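Local atomic coordinates of transmembrane oligosaccharyl transferase (Archaeoglobus fulgidus, PDB entry 3WAJ), a protein that belongs to the STT3 family of oligosaccharyl transferases, with an N-terminal transmembrane region of the GT-C class that carries a zinc ion, followed by globular C-terminal domains. Residues 549-554 with 623-628; 584-589 with 597-602; 673-678 with 683-688. All coordinates share one frame; numbering follows the deposited sequence.

How the interactions relate
From the N terminus, 549-554 follows strand 546-548 and meets helix 619-627. That contact, interaction 1, closes a loop of 68 residues. Interaction 2 lies wholly within this loop and closes a much shorter one, bringing helix 584-588 against helix 593-602. The two contacts touch, for Ala626 packs on Ser585 and Thr589, and Ser549 on Ala584. Interaction 3 follows in series. It closes a loop of four residues, all in helix 678-684, and Met678 and Thr677 pack against the backbone of Phe587 and Phe588. Helix 584-588 therefore sits between the tryptophan cluster and helix 678-684. Interactions 1 and 3 do not touch.

Interaction 1 (549-554 with 623-628); sequences SWWDYG and AVWAEG
Trp550 and Trp625 meet through their rings, and Trp551 joins them to complete a cluster of three indoles. The closest atoms are Trp550 CH2 and Trp625 CD1, 3.7 Å apart. The outer rim of the Trp550 six-membered ring is directed at the Trp625 five-membered ring. This is an offset edge-to-face pair, with the planes at 74°. Trp551 makes a second offset edge-to-face pair with the same five-membered ring, the two planes at 68°. Here Trp551 NE1 and Trp625 NE1 come to 4.0 Å. Both are N-H groups, and no hydrogen bond links the segments.

The sequence from Trp550 to Gly554 is the WWDYG motif, a signature of the STT3 family. Its middle residues, 551-553, form a 3-10 turn. Within the motif the two neighbouring indoles are also set across each other. Trp551 CD1 stands 3.3 Å above the plane of the Trp550 ring, toward its rim, while Trp550 CH2 lies at the Trp551 edge. Trp551 has CG between its backbone N and carbonyl carbon (chi1 61°), which turns the indole back over Trp550.

Asp552 covers a face of Trp551, with Asp552 OD1 3.2 Å above the ring plane and over its centre. The other carboxylate oxygen, OD2, is held by a salt bridge to Lys618. Trp551 also packs on Gln571 and Ile574. Trp550 is buried and packs on Met614 of helix 612-615 and on Ala584 and Ser585 of helix 584-588. Trp625 is largely exposed but rests on Ser585 as well. The Trp551 side chain lies about 10 Å from the zinc ion bound by Asp47, Asp161 and His163.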
loop_
_atom_site.group_PDB
_atom_site.type_symbol
_atom_site.label_atom_id
_atom_site.label_comp_id
_atom_site.label_asym_id
_atom_site.label_seq_id
_atom_site.Cartn_x
_atom_site.Cartn_y
_atom_site.Cartn_z
ATOM N N SER A 549 9.183 0.119 -13.119
ATOM C CA SER A 549 9.790 -0.107 -11.822
ATOM C C SER A 549 8.873 -1.086 -11.093
ATOM O O SER A 549 7.814 -1.426 -11.595
ATOM C CB SER A 549 9.887 1.222 -11.061
ATOM O OG SER A 549 10.420 1.016 -9.763
ATOM N N TRP A 550 9.259 -1.543 -9.914
ATOM C CA TRP A 550 8.406 -2.469 -9.179
ATOM C C TRP A 550 7.078 -1.765 -8.832
ATOM O O TRP A 550 7.019 -0.527 -8.811
ATOM C CB TRP A 550 9.141 -2.978 -7.926
ATOM C CG TRP A 550 8.491 -4.152 -7.233
ATOM C CD1 TRP A 550 8.335 -4.310 -5.888
ATOM C CD2 TRP A 550 7.914 -5.327 -7.843
ATOM N NE1 TRP A 550 7.702 -5.499 -5.620
ATOM C CE2 TRP A 550 7.429 -6.142 -6.797
ATOM C CE3 TRP A 550 7.756 -5.763 -9.168
ATOM C CZ2 TRP A 550 6.802 -7.378 -7.030
ATOM C CZ3 TRP A 550 7.126 -6.982 -9.398
ATOM C CH2 TRP A 550 6.662 -7.777 -8.335
ATOM N N TRP A 551 6.016 -2.528 -8.571
ATOM C CA TRP A 551 4.686 -1.917 -8.452
ATOM C C TRP A 551 4.520 -1.037 -7.211
ATOM O O TRP A 551 3.723 -0.098 -7.230
ATOM C CB TRP A 551 3.586 -2.975 -8.512
ATOM C CG TRP A 551 3.633 -4.017 -7.426
ATOM C CD1 TRP A 551 4.259 -5.231 -7.486
ATOM C CD2 TRP A 551 2.987 -3.965 -6.139
ATOM N NE1 TRP A 551 4.055 -5.931 -6.317
ATOM C CE2 TRP A 551 3.288 -5.178 -5.470
ATOM C CE3 TRP A 551 2.200 -3.006 -5.483
ATOM C CZ2 TRP A 551 2.813 -5.468 -4.178
ATOM C CZ3 TRP A 551 1.732 -3.289 -4.196
ATOM C CH2 TRP A 551 2.041 -4.515 -3.557
ATOM N N ASP A 552 5.274 -1.341 -6.150
ATOM C CA ASP A 552 5.274 -0.553 -4.906
ATOM C C ASP A 552 5.407 0.949 -5.135
ATOM O O ASP A 552 4.793 1.747 -4.424
ATOM C CB ASP A 552 6.461 -0.972 -4.015
ATOM C CG ASP A 552 6.321 -2.355 -3.475
ATOM O OD1 ASP A 552 5.332 -3.059 -3.804
ATOM O OD2 ASP A 552 7.217 -2.741 -2.716
ATOM N N TYR A 553 6.216 1.302 -6.136
ATOM C CA TYR A 553 6.739 2.653 -6.329
ATOM C C TYR A 553 5.873 3.536 -7.242
ATOM O O TYR A 553 6.171 4.723 -7.419
ATOM C CB TYR A 553 8.206 2.553 -6.840
ATOM C CG TYR A 553 9.038 1.693 -5.910
ATOM C CD1 TYR A 553 9.172 2.046 -4.565
ATOM C CD2 TYR A 553 9.663 0.527 -6.343
ATOM C CE1 TYR A 553 9.918 1.276 -3.674
ATOM C CE2 TYR A 553 10.428 -0.268 -5.441
ATOM C CZ TYR A 553 10.537 0.117 -4.104
ATOM O OH TYR A 553 11.261 -0.641 -3.173
ATOM N N GLY A 554 4.800 2.961 -7.799
ATOM C CA GLY A 554 3.973 3.636 -8.794
ATOM C C GLY A 554 3.419 4.986 -8.368
ATOM O O GLY A 554 3.476 5.976 -9.122
ATOM N N ALA A 623 10.068 -12.498 -8.544
ATOM C CA ALA A 623 10.159 -13.849 -9.091
ATOM C C ALA A 623 8.854 -14.606 -8.912
ATOM O O ALA A 623 8.368 -15.230 -9.863
ATOM C CB ALA A 623 11.311 -14.622 -8.465
ATOM N N VAL A 624 8.285 -14.559 -7.704
ATOM C CA VAL A 624 7.008 -15.235 -7.446
ATOM C C VAL A 624 5.920 -14.773 -8.415
ATOM O O VAL A 624 5.323 -15.602 -9.094
ATOM C CB VAL A 624 6.541 -15.112 -5.985
ATOM C CG1 VAL A 624 5.170 -15.804 -5.791
ATOM C CG2 VAL A 624 7.575 -15.729 -5.056
ATOM N N TRP A 625 5.692 -13.465 -8.516
ATOM C CA TRP A 625 4.709 -12.944 -9.472
ATOM C C TRP A 625 5.004 -13.381 -10.914
ATOM O O TRP A 625 4.089 -13.725 -11.669
ATOM C CB TRP A 625 4.660 -11.408 -9.425
ATOM C CG TRP A 625 3.883 -10.808 -8.276
ATOM C CD1 TRP A 625 4.384 -10.410 -7.062
ATOM C CD2 TRP A 625 2.477 -10.516 -8.243
ATOM N NE1 TRP A 625 3.376 -9.899 -6.280
ATOM C CE2 TRP A 625 2.198 -9.950 -6.977
ATOM C CE3 TRP A 625 1.429 -10.678 -9.158
ATOM C CZ2 TRP A 625 0.903 -9.541 -6.601
ATOM C CZ3 TRP A 625 0.138 -10.272 -8.784
ATOM C CH2 TRP A 625 -0.108 -9.711 -7.519
ATOM N N ALA A 626 6.284 -13.341 -11.292
ATOM C CA ALA A 626 6.683 -13.647 -12.665
ATOM C C ALA A 626 6.422 -15.111 -12.987
ATOM O O ALA A 626 5.972 -15.439 -14.079
ATOM C CB ALA A 626 8.176 -13.293 -12.917
ATOM N N GLU A 627 6.723 -15.978 -12.025
ATOM C CA GLU A 627 6.697 -17.421 -12.248
ATOM C C GLU A 627 5.348 -18.068 -11.961
ATOM O O GLU A 627 5.005 -19.064 -12.589
ATOM C CB GLU A 627 7.782 -18.122 -11.418
ATOM C CG GLU A 627 9.201 -17.660 -11.711
ATOM C CD GLU A 627 9.669 -18.034 -13.100
ATOM O OE1 GLU A 627 9.071 -18.950 -13.692
ATOM O OE2 GLU A 627 10.643 -17.417 -13.596
ATOM N N GLY A 628 4.598 -17.521 -11.008
ATOM C CA GLY A 628 3.297 -18.069 -10.665
ATOM C C GLY A 628 3.210 -18.749 -9.304
ATOM O O GLY A 628 2.114 -18.945 -8.772
#

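Interaction 2 (584-589 with 597-602); sequences ASSFFT and EFVAEK
Phe587 and Val599 mark the place where two consecutive helices come closest, with 6.1 Å between Phe587 CA and Val599 CA. The axes of 584-588 and 597-602 approach to 9.1 Å. Their directions differ by 143°, so the helices run roughly antiparallel. They form a compact helical pair linked by a short connection. No hydrogen bond crosses between them, and the contact is buried side-chain packing.

Val599 is the main projection of its helix. Its two methyls divide the work. Val599 CG1 reaches Phe587 CB at 3.9 Å and lies 4.0 Å from Ser586 OG. Val599 CG2 also faces the Ser586 hydroxyl and comes near the Ser586 carbonyl oxygen. Ser586 OG has its polar partners among residues just before the helix, the carbonyl oxygens of Gly583 and Val581. The valine methyls thus pack beside a hydroxyl that is turned to backbone carbonyls of its own loop.

The Phe587 ring leaves the backbone with CG anti to N (chi1 179°), and this carries it past Val599 to the next residue. There Phe587 CE1 touches Ala600 CB at 4.1 Å. The other side of the ring is directed at its neighbour in sequence: Phe587 CD2 stands 3.7 Å above the centre of the Phe588 ring. At the end of the first helix, Ser585 O accepts two bonds, from Thr589 OG1 at 2.8 Å and from Thr589 N. The two donors come from opposite faces of the carbonyl plane.

Strand 605-611 lies beside both helices, with Val608 against Phe587 and Val605 against Ala600. Met678 and Leu682 of helix 678-684 pack on Phe587. Ser585 and Thr589 meet helix 619-627, while Glu597 and Glu601 both form salt bridges with Arg776 on strand 771-776.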
loop_
_atom_site.group_PDB
_atom_site.type_symbol
_atom_site.label_atom_id
_atom_site.label_comp_id
_atom_site.label_asym_id
_atom_site.label_seq_id
_atom_site.Cartn_x
_atom_site.Cartn_y
_atom_site.Cartn_z
ATOM N N ALA A 584 5.885 -5.360 -14.887
ATOM C CA ALA A 584 7.097 -5.188 -14.099
ATOM C C ALA A 584 7.842 -6.495 -13.789
ATOM O O ALA A 584 9.064 -6.544 -13.874
ATOM C CB ALA A 584 6.803 -4.411 -12.821
ATOM N N SER A 585 7.128 -7.555 -13.437
ATOM C CA SER A 585 7.801 -8.784 -13.033
ATOM C C SER A 585 8.463 -9.463 -14.229
ATOM O O SER A 585 9.513 -10.085 -14.102
ATOM C CB SER A 585 6.852 -9.748 -12.302
ATOM O OG SER A 585 5.913 -10.326 -13.185
ATOM N N SER A 586 7.863 -9.326 -15.400
ATOM C CA SER A 586 8.378 -10.016 -16.584
ATOM C C SER A 586 9.528 -9.216 -17.180
ATOM O O SER A 586 10.365 -9.749 -17.912
ATOM C CB SER A 586 7.268 -10.228 -17.614
ATOM O OG SER A 586 6.471 -9.069 -17.721
ATOM N N PHE A 587 9.577 -7.926 -16.863
ATOM C CA PHE A 587 10.721 -7.136 -17.281
ATOM C C PHE A 587 11.934 -7.476 -16.386
ATOM O O PHE A 587 12.970 -7.919 -16.880
ATOM C CB PHE A 587 10.388 -5.642 -17.299
ATOM C CG PHE A 587 11.548 -4.773 -17.699
ATOM C CD1 PHE A 587 11.863 -4.589 -19.035
ATOM C CD2 PHE A 587 12.346 -4.156 -16.735
ATOM C CE1 PHE A 587 12.957 -3.801 -19.417
ATOM C CE2 PHE A 587 13.438 -3.361 -17.105
ATOM C CZ PHE A 587 13.743 -3.186 -18.444
ATOM N N PHE A 588 11.790 -7.320 -15.073
ATOM C CA PHE A 588 12.943 -7.453 -14.159
ATOM C C PHE A 588 13.483 -8.858 -13.932
ATOM O O PHE A 588 14.642 -9.014 -13.532
ATOM C CB PHE A 588 12.685 -6.763 -12.809
ATOM C CG PHE A 588 12.500 -5.274 -12.926
ATOM C CD1 PHE A 588 13.594 -4.437 -13.131
ATOM C CD2 PHE A 588 11.229 -4.707 -12.857
ATOM C CE1 PHE A 588 13.428 -3.044 -13.260
ATOM C CE2 PHE A 588 11.042 -3.319 -12.990
ATOM C CZ PHE A 588 12.140 -2.486 -13.193
ATOM N N THR A 589 12.666 -9.880 -14.181
ATOM C CA THR A 589 13.170 -11.247 -14.039
ATOM C C THR A 589 13.485 -11.866 -15.387
ATOM O O THR A 589 13.713 -13.078 -15.485
ATOM C CB THR A 589 12.177 -12.170 -13.349
ATOM O OG1 THR A 589 11.069 -12.363 -14.223
ATOM C CG2 THR A 589 11.709 -11.592 -11.996
ATOM N N GLU A 597 13.239 -6.517 -23.963
ATOM C CA GLU A 597 12.935 -5.595 -25.060
ATOM C C GLU A 597 11.519 -5.824 -25.610
ATOM O O GLU A 597 10.812 -4.875 -25.956
ATOM C CB GLU A 597 13.976 -5.765 -26.169
ATOM C CG GLU A 597 14.431 -4.483 -26.816
ATOM C CD GLU A 597 14.868 -3.452 -25.819
ATOM O OE1 GLU A 597 14.666 -2.260 -26.097
ATOM O OE2 GLU A 597 15.408 -3.824 -24.764
ATOM N N PHE A 598 11.107 -7.086 -25.667
ATOM C CA PHE A 598 9.747 -7.422 -26.043
ATOM C C PHE A 598 8.782 -6.785 -25.047
ATOM O O PHE A 598 7.823 -6.113 -25.426
ATOM C CB PHE A 598 9.560 -8.948 -26.107
ATOM C CG PHE A 598 8.140 -9.396 -25.874
ATOM C CD1 PHE A 598 7.174 -9.257 -26.872
ATOM C CD2 PHE A 598 7.763 -9.956 -24.655
ATOM C CE1 PHE A 598 5.851 -9.659 -26.649
ATOM C CE2 PHE A 598 6.437 -10.363 -24.419
ATOM C CZ PHE A 598 5.482 -10.210 -25.416
ATOM N N VAL A 599 9.047 -6.983 -23.763
ATOM C CA VAL A 599 8.178 -6.434 -22.730
ATOM C C VAL A 599 8.153 -4.901 -22.765
ATOM O O VAL A 599 7.076 -4.280 -22.680
ATOM C CB VAL A 599 8.599 -6.938 -21.341
ATOM C CG1 VAL A 599 7.829 -6.204 -20.230
ATOM C CG2 VAL A 599 8.407 -8.443 -21.256
ATOM N N ALA A 600 9.336 -4.299 -22.911
ATOM C CA ALA A 600 9.460 -2.843 -22.838
ATOM C C ALA A 600 8.790 -2.177 -24.023
ATOM O O ALA A 600 8.163 -1.136 -23.880
ATOM C CB ALA A 600 10.910 -2.420 -22.736
ATOM N N GLU A 601 8.949 -2.779 -25.197
ATOM C CA GLU A 601 8.329 -2.262 -26.406
ATOM C C GLU A 601 6.807 -2.231 -26.271
ATOM O O GLU A 601 6.195 -1.214 -26.566
ATOM C CB GLU A 601 8.744 -3.093 -27.614
ATOM C CG GLU A 601 8.376 -2.466 -28.953
ATOM C CD GLU A 601 9.219 -1.238 -29.310
ATOM O OE1 GLU A 601 10.079 -0.808 -28.502
ATOM O OE2 GLU A 601 9.011 -0.690 -30.416
ATOM N N LYS A 602 6.216 -3.335 -25.803
ATOM C CA LYS A 602 4.771 -3.421 -25.562
ATOM C C LYS A 602 4.243 -2.325 -24.664
ATOM O O LYS A 602 3.140 -1.837 -24.876
ATOM C CB LYS A 602 4.396 -4.774 -24.939
ATOM C CG LYS A 602 4.569 -5.967 -25.867
ATOM C CD LYS A 602 3.564 -5.943 -27.011
ATOM C CE LYS A 602 4.018 -6.863 -28.143
ATOM N NZ LYS A 602 3.286 -6.648 -29.437
#

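Interaction 3 (673-678 with 683-688); sequences LYYSTM and HLFDGS
Phe685 packs tightly against Tyr675, both on its side chain and on its backbone. Phe685 CE2 lies 3.6 Å from Tyr675 O, and Phe685 CZ is 3.9 Å from Tyr675 CD1. The two side chains cross at about a right angle. Leu684 touches both rings. Its CD2 methyl sits 3.7 Å above the centre of the Phe685 ring and also meets the edge of Tyr675, with Leu684 CD2 to Tyr675 CE1 at 4.1 Å. Tyr674 CD1 lies over the centre of one face of the Tyr675 ring.

The contact is looser toward Tyr674, whose CE1 comes no nearer than 4.4 Å to Leu684 CD1. Even so, all four touching residues are buried, and the loose part is this long approach. The segment turns to solvent only next to them, at the partly exposed Ser676.

Two local motifs frame the helix between the segments. Thr677 is the N-cap of helix 678-684: its OG1 bonds to Ala680 N. The same hydroxyl donates to Tyr674 O, 2.8 Å from Thr677 OG1 and in the carbonyl plane. After the helix, a type I' turn runs from Phe685 to Ser688, with Gly687 at a position of positive phi.

Helix 740-755 covers the aromatic side. Tyr751 meets Phe685 edge-to-face, and Tyr747 O takes the Tyr675 hydroxyl. The Tyr674 hydroxyl is bound to Glu615 O on helix 612-615. His683 reaches Ser610 on strand 605-611, and Asp686 is paired with Lys772 on strand 771-776 and with Arg805.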
loop_
_atom_site.group_PDB
_atom_site.type_symbol
_atom_site.label_atom_id
_atom_site.label_comp_id
_atom_site.label_asym_id
_atom_site.label_seq_id
_atom_site.Cartn_x
_atom_site.Cartn_y
_atom_site.Cartn_z
ATOM N N LEU A 673 21.368 -18.197 -12.064
ATOM C CA LEU A 673 20.241 -17.642 -12.815
ATOM C C LEU A 673 20.000 -16.159 -12.526
ATOM O O LEU A 673 19.862 -15.352 -13.444
ATOM C CB LEU A 673 18.978 -18.424 -12.516
ATOM C CG LEU A 673 18.267 -18.900 -13.773
ATOM C CD1 LEU A 673 19.174 -19.847 -14.555
ATOM C CD2 LEU A 673 16.989 -19.588 -13.371
ATOM N N TYR A 674 19.952 -15.815 -11.245
ATOM C CA TYR A 674 19.779 -14.434 -10.818
ATOM C C TYR A 674 20.667 -13.455 -11.612
ATOM O O TYR A 674 20.179 -12.449 -12.151
ATOM C CB TYR A 674 20.031 -14.343 -9.303
ATOM C CG TYR A 674 20.069 -12.936 -8.742
ATOM C CD1 TYR A 674 21.265 -12.212 -8.699
ATOM C CD2 TYR A 674 18.911 -12.328 -8.256
ATOM C CE1 TYR A 674 21.310 -10.925 -8.190
ATOM C CE2 TYR A 674 18.944 -11.032 -7.745
ATOM C CZ TYR A 674 20.151 -10.345 -7.708
ATOM O OH TYR A 674 20.204 -9.067 -7.205
ATOM N N TYR A 675 21.956 -13.780 -11.730
ATOM C CA TYR A 675 22.897 -12.880 -12.387
ATOM C C TYR A 675 22.625 -12.624 -13.868
ATOM O O TYR A 675 23.222 -11.730 -14.474
ATOM C CB TYR A 675 24.334 -13.327 -12.119
ATOM C CG TYR A 675 24.631 -13.281 -10.640
ATOM C CD1 TYR A 675 25.052 -12.103 -10.036
ATOM C CD2 TYR A 675 24.434 -14.402 -9.832
ATOM C CE1 TYR A 675 25.307 -12.055 -8.682
ATOM C CE2 TYR A 675 24.683 -14.359 -8.479
ATOM C CZ TYR A 675 25.120 -13.185 -7.909
ATOM O OH TYR A 675 25.378 -13.137 -6.550
ATOM N N SER A 676 21.694 -13.386 -14.432
ATOM C CA SER A 676 21.258 -13.172 -15.811
ATOM C C SER A 676 19.988 -12.327 -15.927
ATOM O O SER A 676 19.608 -11.915 -17.014
ATOM C CB SER A 676 21.027 -14.507 -16.503
ATOM O OG SER A 676 22.265 -15.101 -16.769
ATOM N N THR A 677 19.324 -12.080 -14.812
ATOM C CA THR A 677 18.087 -11.315 -14.864
ATOM C C THR A 677 18.392 -9.856 -15.146
ATOM O O THR A 677 19.506 -9.380 -14.856
ATOM C CB THR A 677 17.299 -11.437 -13.559
ATOM O OG1 THR A 677 18.017 -10.764 -12.514
ATOM C CG2 THR A 677 17.099 -12.910 -13.218
ATOM N N MET A 678 17.403 -9.156 -15.703
ATOM C CA MET A 678 17.513 -7.718 -15.923
ATOM C C MET A 678 17.754 -6.970 -14.619
ATOM O O MET A 678 18.505 -5.994 -14.589
ATOM C CB MET A 678 16.254 -7.171 -16.596
ATOM C CG MET A 678 16.193 -7.437 -18.065
ATOM S SD MET A 678 17.462 -6.535 -18.987
ATOM C CE MET A 678 16.960 -4.854 -18.604
ATOM N N HIS A 683 20.867 -3.355 -11.687
ATOM C CA HIS A 683 21.258 -2.811 -10.409
ATOM C C HIS A 683 22.612 -3.312 -9.950
ATOM O O HIS A 683 23.373 -2.549 -9.350
ATOM C CB HIS A 683 20.200 -3.031 -9.330
ATOM C CG HIS A 683 20.206 -1.966 -8.285
ATOM N ND1 HIS A 683 19.217 -1.008 -8.195
ATOM C CD2 HIS A 683 21.096 -1.689 -7.306
ATOM C CE1 HIS A 683 19.500 -0.192 -7.191
ATOM N NE2 HIS A 683 20.636 -0.582 -6.638
ATOM N N LEU A 684 22.926 -4.578 -10.224
ATOM C CA LEU A 684 24.172 -5.149 -9.702
ATOM C C LEU A 684 25.338 -4.849 -10.636
ATOM O O LEU A 684 26.384 -4.399 -10.190
ATOM C CB LEU A 684 24.045 -6.651 -9.431
ATOM C CG LEU A 684 25.161 -7.267 -8.571
ATOM C CD1 LEU A 684 24.585 -8.095 -7.447
ATOM C CD2 LEU A 684 26.138 -8.102 -9.401
ATOM N N PHE A 685 25.148 -5.064 -11.933
ATOM C CA PHE A 685 26.206 -4.789 -12.906
ATOM C C PHE A 685 26.151 -3.372 -13.497
ATOM O O PHE A 685 26.910 -3.058 -14.421
ATOM C CB PHE A 685 26.189 -5.842 -14.035
ATOM C CG PHE A 685 26.415 -7.255 -13.555
ATOM C CD1 PHE A 685 27.694 -7.709 -13.251
ATOM C CD2 PHE A 685 25.354 -8.125 -13.409
ATOM C CE1 PHE A 685 27.904 -9.012 -12.810
ATOM C CE2 PHE A 685 25.556 -9.423 -12.970
ATOM C CZ PHE A 685 26.835 -9.866 -12.669
ATOM N N ASP A 686 25.255 -2.529 -12.973
ATOM C CA ASP A 686 25.152 -1.134 -13.408
ATOM C C ASP A 686 24.847 -1.020 -14.893
ATOM O O ASP A 686 25.199 -0.043 -15.551
ATOM C CB ASP A 686 26.428 -0.343 -13.018
ATOM C CG ASP A 686 26.555 -0.153 -11.497
ATOM O OD1 ASP A 686 25.526 0.180 -10.858
ATOM O OD2 ASP A 686 27.660 -0.395 -10.942
ATOM N N GLY A 687 24.191 -2.046 -15.411
ATOM C CA GLY A 687 23.753 -2.061 -16.790
ATOM C C GLY A 687 24.804 -2.581 -17.740
ATOM O O GLY A 687 24.631 -2.505 -18.955
ATOM N N SER A 688 25.892 -3.120 -17.204
ATOM C CA SER A 688 26.966 -3.632 -18.058
ATOM C C SER A 688 26.491 -4.845 -18.862
ATOM O O SER A 688 25.810 -5.727 -18.327
ATOM C CB SER A 688 28.188 -4.004 -17.207
ATOM O OG SER A 688 29.316 -4.254 -18.019
#